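Local structure of MOBA relate protein (Mycobacterium sp., 2WAW) at residues 124-137 with 167-179. The protein is of unknown function but, as a MobA-related protein with a GT-A-type domain, probably transfers a nucleotide from an NTP to an acceptor. Numbering follows the deposited sequence.
Sequences ATIAVCEYANGIGH and HGVRRIRVDADVP
Val178 N donates to Asn133 OD1 at 2.8 Å, in the carbonyl plane and on a lone pair of the amide oxygen; a water links Asn133 ND2 to Val178 O. Ala132 N bonds to Ala176 O, and in this way 174-179 runs past the type I turn Tyr131-Gly134. Just before the turn, Glu130 O accepts from Val174 N at 2.9 Å; Arg173 NH1 is a doubtful second donor, placed there in one of two conformers. Glu130 stretches out with CG anti to N (chi1 -177°) and forms a salt bridge, OE2 to Arg171 NH1, 2.8 Å. The carboxylate is met from above its plane, the two flat groups standing 73° apart, while in one of its two conformers Ile135 CD1 lies over one face of the Arg171 guanidinium, toward its rim. Strands 126-131 and 169-173 run parallel here, and 169-173 forms an outer edge of the mixed Rossmann-like sheet expected of a GT-A domain. Ile126 and Val128 turn to the face covered by helix 158-163, and Ala127 to the one packed against helix 111-121. Val178 CA and Pro179 CD sit over one face of the Tyr131 ring in CH-pi contacts, with CD 3.8 Å from the ring centroid. Tyr131 OH donates to His137 O at 2.6 Å, which fixes the ring's far end.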
ATOM      1  N   ALA A 124       3.454 -12.839 -14.241  1.00 21.60           N
ATOM      2  CA  ALA A 124       3.913 -11.509 -14.688  1.00 20.06           C
ATOM      3  C   ALA A 124       4.979 -11.002 -13.716  1.00 18.55           C
ATOM      4  O   ALA A 124       4.917 -11.273 -12.512  1.00 18.89           O
ATOM      5  CB  ALA A 124       2.766 -10.521 -14.778  1.00 19.25           C
ATOM      6  N   THR A 125       5.960 -10.275 -14.237  1.00 17.57           N
ATOM      7  CA  THR A 125       7.022  -9.714 -13.402  1.00 17.78           C
ATOM      8  C   THR A 125       6.494  -8.600 -12.497  1.00 17.74           C
ATOM      9  O   THR A 125       6.763  -8.599 -11.297  1.00 16.76           O
ATOM     10  CB  THR A 125       8.223  -9.224 -14.254  1.00 18.76           C
ATOM     11  OG1 THR A 125       8.761 -10.329 -14.991  1.00 17.34           O
ATOM     12  CG2 THR A 125       9.312  -8.643 -13.377  1.00 19.98           C
ATOM     13  N   ILE A 126       5.739  -7.669 -13.083  1.00 15.58           N
ATOM     14  CA  ILE A 126       5.020  -6.620 -12.354  1.00 15.47           C
ATOM     15  C   ILE A 126       3.594  -6.578 -12.884  1.00 16.46           C
ATOM     16  O   ILE A 126       3.363  -6.833 -14.063  1.00 16.69           O
ATOM     17  CB  ILE A 126       5.673  -5.229 -12.576  1.00 16.21           C
ATOM     18  CG1 ILE A 126       7.098  -5.209 -12.005  1.00 17.19           C
ATOM     19  CG2 ILE A 126       4.813  -4.111 -11.986  1.00 15.65           C
ATOM     20  CD1 ILE A 126       7.927  -3.990 -12.399  1.00 18.57           C
ATOM     21  N   ALA A 127       2.632  -6.301 -12.015  1.00 13.14           N
ATOM     22  CA  ALA A 127       1.287  -5.977 -12.521  1.00 13.40           C
ATOM     23  C   ALA A 127       0.741  -4.761 -11.805  1.00 14.86           C
ATOM     24  O   ALA A 127       1.138  -4.465 -10.671  1.00 14.31           O
ATOM     25  CB  ALA A 127       0.371  -7.153 -12.357  1.00 14.08           C
ATOM     26  N   VAL A 128      -0.162  -4.051 -12.473  1.00 13.35           N
ATOM     27  CA  VAL A 128      -0.740  -2.826 -11.909  1.00 13.14           C
ATOM     28  C   VAL A 128      -2.235  -2.791 -12.170  1.00 14.46           C
ATOM     29  O   VAL A 128      -2.715  -3.440 -13.100  1.00 14.64           O
ATOM     30  CB  VAL A 128      -0.069  -1.550 -12.485  1.00 13.43           C
ATOM     31  CG1 VAL A 128       1.437  -1.566 -12.223  1.00 13.33           C
ATOM     32  CG2 VAL A 128      -0.380  -1.382 -13.984  1.00 14.62           C
ATOM     33  N   CYS A 129      -2.973  -2.061 -11.340  1.00 14.52           N
ATOM     34  CA  CYS A 129      -4.388  -1.851 -11.625  1.00 14.94           C
ATOM     35  C   CYS A 129      -4.571  -0.705 -12.603  1.00 17.60           C
ATOM     36  O   CYS A 129      -3.969   0.366 -12.457  1.00 17.26           O
ATOM     37  CB  CYS A 129      -5.157  -1.587 -10.342  1.00 16.03           C
ATOM     38  SG  CYS A 129      -5.271  -3.083  -9.292  1.00 17.09           S
ATOM     39  N   GLU A 130      -5.399  -0.940 -13.606  1.00 14.59           N
ATOM     40  CA  GLU A 130      -5.738   0.077 -14.571  1.00 16.88           C
ATOM     41  C   GLU A 130      -7.178   0.482 -14.351  1.00 17.08           C
ATOM     42  O   GLU A 130      -8.107  -0.260 -14.676  1.00 16.31           O
ATOM     43  CB  GLU A 130      -5.521  -0.423 -16.000  1.00 17.91           C
ATOM     44  CG  GLU A 130      -5.810   0.647 -17.032  1.00 19.37           C
ATOM     45  CD  GLU A 130      -5.409   0.227 -18.425  1.00 25.71           C
ATOM     46  OE1 GLU A 130      -5.757  -0.898 -18.840  1.00 28.71           O
ATOM     47  OE2 GLU A 130      -4.756   1.033 -19.106  1.00 35.24           O
ATOM     48  N   TYR A 131      -7.346   1.662 -13.768  1.00 14.95           N
ATOM     49  CA  TYR A 131      -8.657   2.213 -13.474  1.00 17.48           C
ATOM     50  C   TYR A 131      -9.158   3.015 -14.672  1.00 17.42           C
ATOM     51  O   TYR A 131      -8.445   3.192 -15.671  1.00 16.09           O
ATOM     52  CB  TYR A 131      -8.529   3.104 -12.247  1.00 17.30           C
ATOM     53  CG  TYR A 131      -8.099   2.354 -11.000  1.00 14.70           C
ATOM     54  CD1 TYR A 131      -9.053   1.751 -10.180  1.00 15.44           C
ATOM     55  CD2 TYR A 131      -6.767   2.266 -10.642  1.00 15.35           C
ATOM     56  CE1 TYR A 131      -8.697   1.074  -9.032  1.00 15.53           C
ATOM     57  CE2 TYR A 131      -6.384   1.582  -9.488  1.00 14.45           C
ATOM     58  CZ  TYR A 131      -7.361   0.989  -8.686  1.00 14.54           C
ATOM     59  OH  TYR A 131      -7.052   0.311  -7.536  1.00 17.14           O
ATOM     60  N   ALA A 132     -10.398   3.491 -14.583  1.00 17.43           N
ATOM     61  CA  ALA A 132     -11.015   4.253 -15.659  1.00 19.99           C
ATOM     62  C   ALA A 132     -10.235   5.540 -16.007  1.00 20.10           C
ATOM     63  O   ALA A 132     -10.248   5.981 -17.162  1.00 22.38           O
ATOM     64  CB  ALA A 132     -12.440   4.576 -15.285  1.00 20.03           C
ATOM     65  N   ASN A 133      -9.553   6.123 -15.015  1.00 17.93           N
ATOM     66  CA  ASN A 133      -8.832   7.388 -15.185  1.00 18.81           C
ATOM     67  C   ASN A 133      -7.331   7.289 -14.919  1.00 21.96           C
ATOM     68  O   ASN A 133      -6.681   8.288 -14.594  1.00 24.72           O
ATOM     69  CB  ASN A 133      -9.449   8.482 -14.299  1.00 19.26           C
ATOM     70  CG  ASN A 133      -9.381   8.156 -12.813  1.00 23.51           C
ATOM     71  OD1 ASN A 133      -9.295   6.992 -12.413  1.00 20.39           O
ATOM     72  ND2 ASN A 133      -9.430   9.195 -11.984  1.00 25.79           N
ATOM     73  N   GLY A 134      -6.791   6.082 -15.060  1.00 19.33           N
ATOM     74  CA  GLY A 134      -5.350   5.865 -14.990  1.00 20.85           C
ATOM     75  C   GLY A 134      -4.916   4.649 -14.198  1.00 19.24           C
ATOM     76  O   GLY A 134      -5.742   3.960 -13.602  1.00 17.62           O
ATOM     77  N   ILE A 135      -3.610   4.395 -14.211  1.00 19.39           N
ATOM     78  CA  ILE A 135      -2.950   3.316 -13.470  0.50 19.33           C
ATOM     79  C   ILE A 135      -2.804   3.710 -12.005  1.00 18.29           C
ATOM     80  O   ILE A 135      -2.552   4.888 -11.710  1.00 20.62           O
ATOM     81  CB  ILE A 135      -1.532   3.070 -14.067  0.50 19.99           C
ATOM     82  CG1 ILE A 135      -1.622   2.523 -15.503  0.50 21.33           C
ATOM     83  CG2 ILE A 135      -0.653   2.190 -13.160  0.50 19.70           C
ATOM     84  CD1 ILE A 135      -2.389   1.230 -15.640  0.50 17.64           C
ATOM     85  N   GLY A 136      -2.917   2.750 -11.100  1.00 16.67           N
ATOM     86  CA  GLY A 136      -2.661   3.051  -9.699  1.00 15.61           C
ATOM     87  C   GLY A 136      -2.545   1.813  -8.849  1.00 15.93           C
ATOM     88  O   GLY A 136      -2.689   0.681  -9.331  1.00 16.37           O
ATOM     89  N   HIS A 137      -2.263   2.048  -7.571  1.00 16.95           N
ATOM     90  CA  HIS A 137      -2.229   0.978  -6.577  1.00 16.92           C
ATOM     91  C   HIS A 137      -3.563   0.260  -6.504  1.00 16.55           C
ATOM     92  O   HIS A 137      -4.608   0.846  -6.835  1.00 15.93           O
ATOM     93  CB  HIS A 137      -1.893   1.546  -5.187  1.00 16.73           C
ATOM     94  CG  HIS A 137      -0.488   2.049  -5.051  1.00 16.40           C
ATOM     95  ND1 HIS A 137      -0.127   3.340  -5.387  1.00 23.84           N
ATOM     96  CD2 HIS A 137       0.641   1.442  -4.613  1.00 18.16           C
ATOM     97  CE1 HIS A 137       1.167   3.501  -5.163  1.00 23.35           C
ATOM     98  NE2 HIS A 137       1.655   2.369  -4.689  1.00 21.32           N
ATOM     99  N   HIS A 167      11.000  -4.530 -17.551  1.00 21.54           N
ATOM    100  CA  HIS A 167      10.222  -5.662 -17.052  1.00 20.17           C
ATOM    101  C   HIS A 167       8.825  -5.658 -17.636  1.00 18.73           C
ATOM    102  O   HIS A 167       8.282  -4.588 -17.936  1.00 18.01           O
ATOM    103  CB  HIS A 167      10.119  -5.609 -15.527  1.00 22.81           C
ATOM    104  CG  HIS A 167      11.447  -5.568 -14.830  1.00 30.27           C
ATOM    105  ND1 HIS A 167      11.903  -4.449 -14.167  1.00 35.24           N
ATOM    106  CD2 HIS A 167      12.410  -6.510 -14.685  1.00 37.02           C
ATOM    107  CE1 HIS A 167      13.090  -4.702 -13.642  1.00 37.58           C
ATOM    108  NE2 HIS A 167      13.421  -5.945 -13.941  1.00 39.93           N
ATOM    109  N   GLY A 168       8.250  -6.847 -17.794  1.00 17.74           N
ATOM    110  CA  GLY A 168       6.856  -6.971 -18.215  1.00 15.81           C
ATOM    111  C   GLY A 168       5.966  -6.360 -17.154  1.00 16.99           C
ATOM    112  O   GLY A 168       6.173  -6.573 -15.952  1.00 18.06           O
ATOM    113  N   VAL A 169       4.999  -5.571 -17.605  1.00 15.33           N
ATOM    114  CA  VAL A 169       4.053  -4.916 -16.716  1.00 16.18           C
ATOM    115  C   VAL A 169       2.652  -5.214 -17.195  1.00 15.65           C
ATOM    116  O   VAL A 169       2.212  -4.718 -18.254  1.00 15.56           O
ATOM    117  CB  VAL A 169       4.289  -3.388 -16.654  1.00 16.46           C
ATOM    118  CG1 VAL A 169       3.209  -2.700 -15.800  1.00 20.71           C
ATOM    119  CG2 VAL A 169       5.682  -3.078 -16.115  1.00 17.97           C
ATOM    120  N   ARG A 170       1.933  -6.012 -16.415  1.00 13.77           N
ATOM    121  CA  ARG A 170       0.586  -6.390 -16.817  1.00 13.44           C
ATOM    122  C   ARG A 170      -0.446  -5.428 -16.241  1.00 14.96           C
ATOM    123  O   ARG A 170      -0.470  -5.210 -15.033  1.00 17.40           O
ATOM    124  CB  ARG A 170       0.299  -7.802 -16.366  1.00 14.07           C
ATOM    125  CG  ARG A 170      -0.842  -8.422 -17.073  1.00 14.96           C
ATOM    126  CD  ARG A 170      -0.901  -9.908 -16.800  1.00 15.25           C
ATOM    127  NE  ARG A 170      -1.843 -10.528 -17.716  1.00 21.01           N
ATOM    128  CZ  ARG A 170      -2.164 -11.820 -17.715  1.00 22.31           C
ATOM    129  NH1 ARG A 170      -1.668 -12.645 -16.803  1.00 21.96           N
ATOM    130  NH2 ARG A 170      -3.020 -12.269 -18.616  1.00 22.29           N
ATOM    131  N   ARG A 171      -1.313  -4.883 -17.099  1.00 14.27           N
ATOM    132  CA  ARG A 171      -2.367  -3.957 -16.646  1.00 16.92           C
ATOM    133  C   ARG A 171      -3.665  -4.720 -16.394  1.00 18.01           C
ATOM    134  O   ARG A 171      -4.214  -5.326 -17.308  1.00 19.60           O
ATOM    135  CB  ARG A 171      -2.578  -2.837 -17.679  1.00 16.67           C
ATOM    136  CG  ARG A 171      -1.447  -1.823 -17.772  1.00 18.42           C
ATOM    137  CD  ARG A 171      -1.614  -0.905 -18.987  1.00 21.41           C
ATOM    138  NE  ARG A 171      -0.615   0.156 -18.978  1.00 33.34           N
ATOM    139  CZ  ARG A 171      -0.884   1.455 -19.040  1.00 38.04           C
ATOM    140  NH1 ARG A 171      -2.140   1.887 -19.145  1.00 43.56           N
ATOM    141  NH2 ARG A 171       0.112   2.327 -19.018  1.00 38.61           N
ATOM    142  N   ILE A 172      -4.145  -4.689 -15.152  1.00 14.79           N
ATOM    143  CA  ILE A 172      -5.357  -5.403 -14.767  1.00 15.58           C
ATOM    144  C   ILE A 172      -6.475  -4.377 -14.615  1.00 16.35           C
ATOM    145  O   ILE A 172      -6.411  -3.510 -13.739  1.00 15.45           O
ATOM    146  CB  ILE A 172      -5.176  -6.167 -13.429  1.00 17.08           C
ATOM    147  CG1 ILE A 172      -3.911  -7.061 -13.438  1.00 19.43           C
ATOM    148  CG2 ILE A 172      -6.436  -6.965 -13.108  1.00 18.88           C
ATOM    149  CD1 ILE A 172      -3.839  -8.042 -14.586  1.00 20.64           C
ATOM    150  N   ARG A 173      -7.495  -4.480 -15.456  1.00 15.60           N
ATOM    151  CA  ARG A 173      -8.589  -3.512 -15.467  0.50 17.00           C
ATOM    152  C   ARG A 173      -9.441  -3.607 -14.199  1.00 17.31           C
ATOM    153  O   ARG A 173      -9.811  -4.708 -13.769  1.00 17.39           O
ATOM    154  CB  ARG A 173      -9.464  -3.722 -16.707  0.50 17.44           C
ATOM    155  CG  ARG A 173     -10.656  -2.777 -16.818  0.50 19.94           C
ATOM    156  CD  ARG A 173     -10.316  -1.478 -17.540  0.50 30.67           C
ATOM    157  NE  ARG A 173     -11.464  -0.569 -17.577  0.50 31.81           N
ATOM    158  CZ  ARG A 173     -11.702   0.379 -16.674  0.50 30.85           C
ATOM    159  NH1 ARG A 173     -10.864   0.559 -15.665  0.50 30.26           N
ATOM    160  NH2 ARG A 173     -12.774   1.154 -16.785  0.50 29.81           N
ATOM    161  N   VAL A 174      -9.742  -2.447 -13.609  1.00 16.85           N
ATOM    162  CA  VAL A 174     -10.651  -2.321 -12.464  1.00 17.91           C
ATOM    163  C   VAL A 174     -11.731  -1.300 -12.861  1.00 18.01           C
ATOM    164  O   VAL A 174     -11.416  -0.211 -13.341  1.00 18.38           O
ATOM    165  CB  VAL A 174      -9.894  -1.848 -11.192  1.00 17.40           C
ATOM    166  CG1 VAL A 174     -10.859  -1.683  -9.999  1.00 20.29           C
ATOM    167  CG2 VAL A 174      -8.791  -2.838 -10.845  1.00 18.96           C
ATOM    168  N   ASP A 175     -13.001  -1.658 -12.679  1.00 18.56           N
ATOM    169  CA  ASP A 175     -14.123  -0.811 -13.102  1.00 20.82           C
ATOM    170  C   ASP A 175     -14.423   0.202 -11.997  1.00 22.29           C
ATOM    171  O   ASP A 175     -15.460   0.124 -11.310  1.00 23.74           O
ATOM    172  CB  ASP A 175     -15.352  -1.677 -13.411  1.00 21.39           C
ATOM    173  CG  ASP A 175     -16.460  -0.914 -14.141  1.00 27.51           C
ATOM    174  OD1 ASP A 175     -16.216   0.198 -14.660  1.00 29.95           O
ATOM    175  OD2 ASP A 175     -17.584  -1.448 -14.197  1.00 32.34           O
ATOM    176  N   ALA A 176     -13.494   1.141 -11.835  1.00 21.77           N
ATOM    177  CA  ALA A 176     -13.558   2.198 -10.828  1.00 20.83           C
ATOM    178  C   ALA A 176     -12.549   3.266 -11.221  1.00 18.20           C
ATOM    179  O   ALA A 176     -11.734   3.041 -12.123  1.00 18.82           O
ATOM    180  CB  ALA A 176     -13.212   1.619  -9.443  1.00 21.93           C
ATOM    181  N   ASP A 177     -12.588   4.418 -10.548  1.00 20.49           N
ATOM    182  CA  ASP A 177     -11.512   5.413 -10.636  1.00 19.60           C
ATOM    183  C   ASP A 177     -10.371   5.087  -9.668  1.00 19.33           C
ATOM    184  O   ASP A 177     -10.572   4.358  -8.698  1.00 21.89           O
ATOM    185  CB  ASP A 177     -12.035   6.818 -10.334  1.00 21.70           C
ATOM    186  CG  ASP A 177     -12.923   7.362 -11.446  1.00 25.17           C
ATOM    187  OD1 ASP A 177     -12.886   6.820 -12.572  1.00 29.28           O
ATOM    188  OD2 ASP A 177     -13.646   8.350 -11.191  1.00 28.34           O
ATOM    189  N   VAL A 178      -9.191   5.647  -9.928  1.00 19.00           N
ATOM    190  CA  VAL A 178      -8.032   5.507  -9.017  1.00 19.72           C
ATOM    191  C   VAL A 178      -8.478   5.879  -7.595  1.00 22.05           C
ATOM    192  O   VAL A 178      -9.162   6.899  -7.408  1.00 20.69           O
ATOM    193  CB  VAL A 178      -6.842   6.408  -9.468  1.00 19.47           C
ATOM    194  CG1 VAL A 178      -5.663   6.378  -8.473  1.00 23.63           C
ATOM    195  CG2 VAL A 178      -6.345   6.007 -10.855  1.00 18.94           C
ATOM    196  N   PRO A 179      -8.116   5.053  -6.592  1.00 23.29           N
ATOM    197  CA  PRO A 179      -8.502   5.342  -5.203  1.00 23.19           C
ATOM    198  C   PRO A 179      -7.893   6.658  -4.756  1.00 20.96           C
ATOM    199  O   PRO A 179      -6.786   7.005  -5.185  1.00 21.27           O
ATOM    200  CB  PRO A 179      -7.852   4.202  -4.410  1.00 25.45           C
ATOM    201  CG  PRO A 179      -6.749   3.678  -5.304  1.00 26.47           C
ATOM    202  CD  PRO A 179      -7.326   3.811  -6.690  1.00 23.98           C
TER
HETATM  203  O   HOH W   1      -9.373   9.085  -9.029  1.00 24.40           O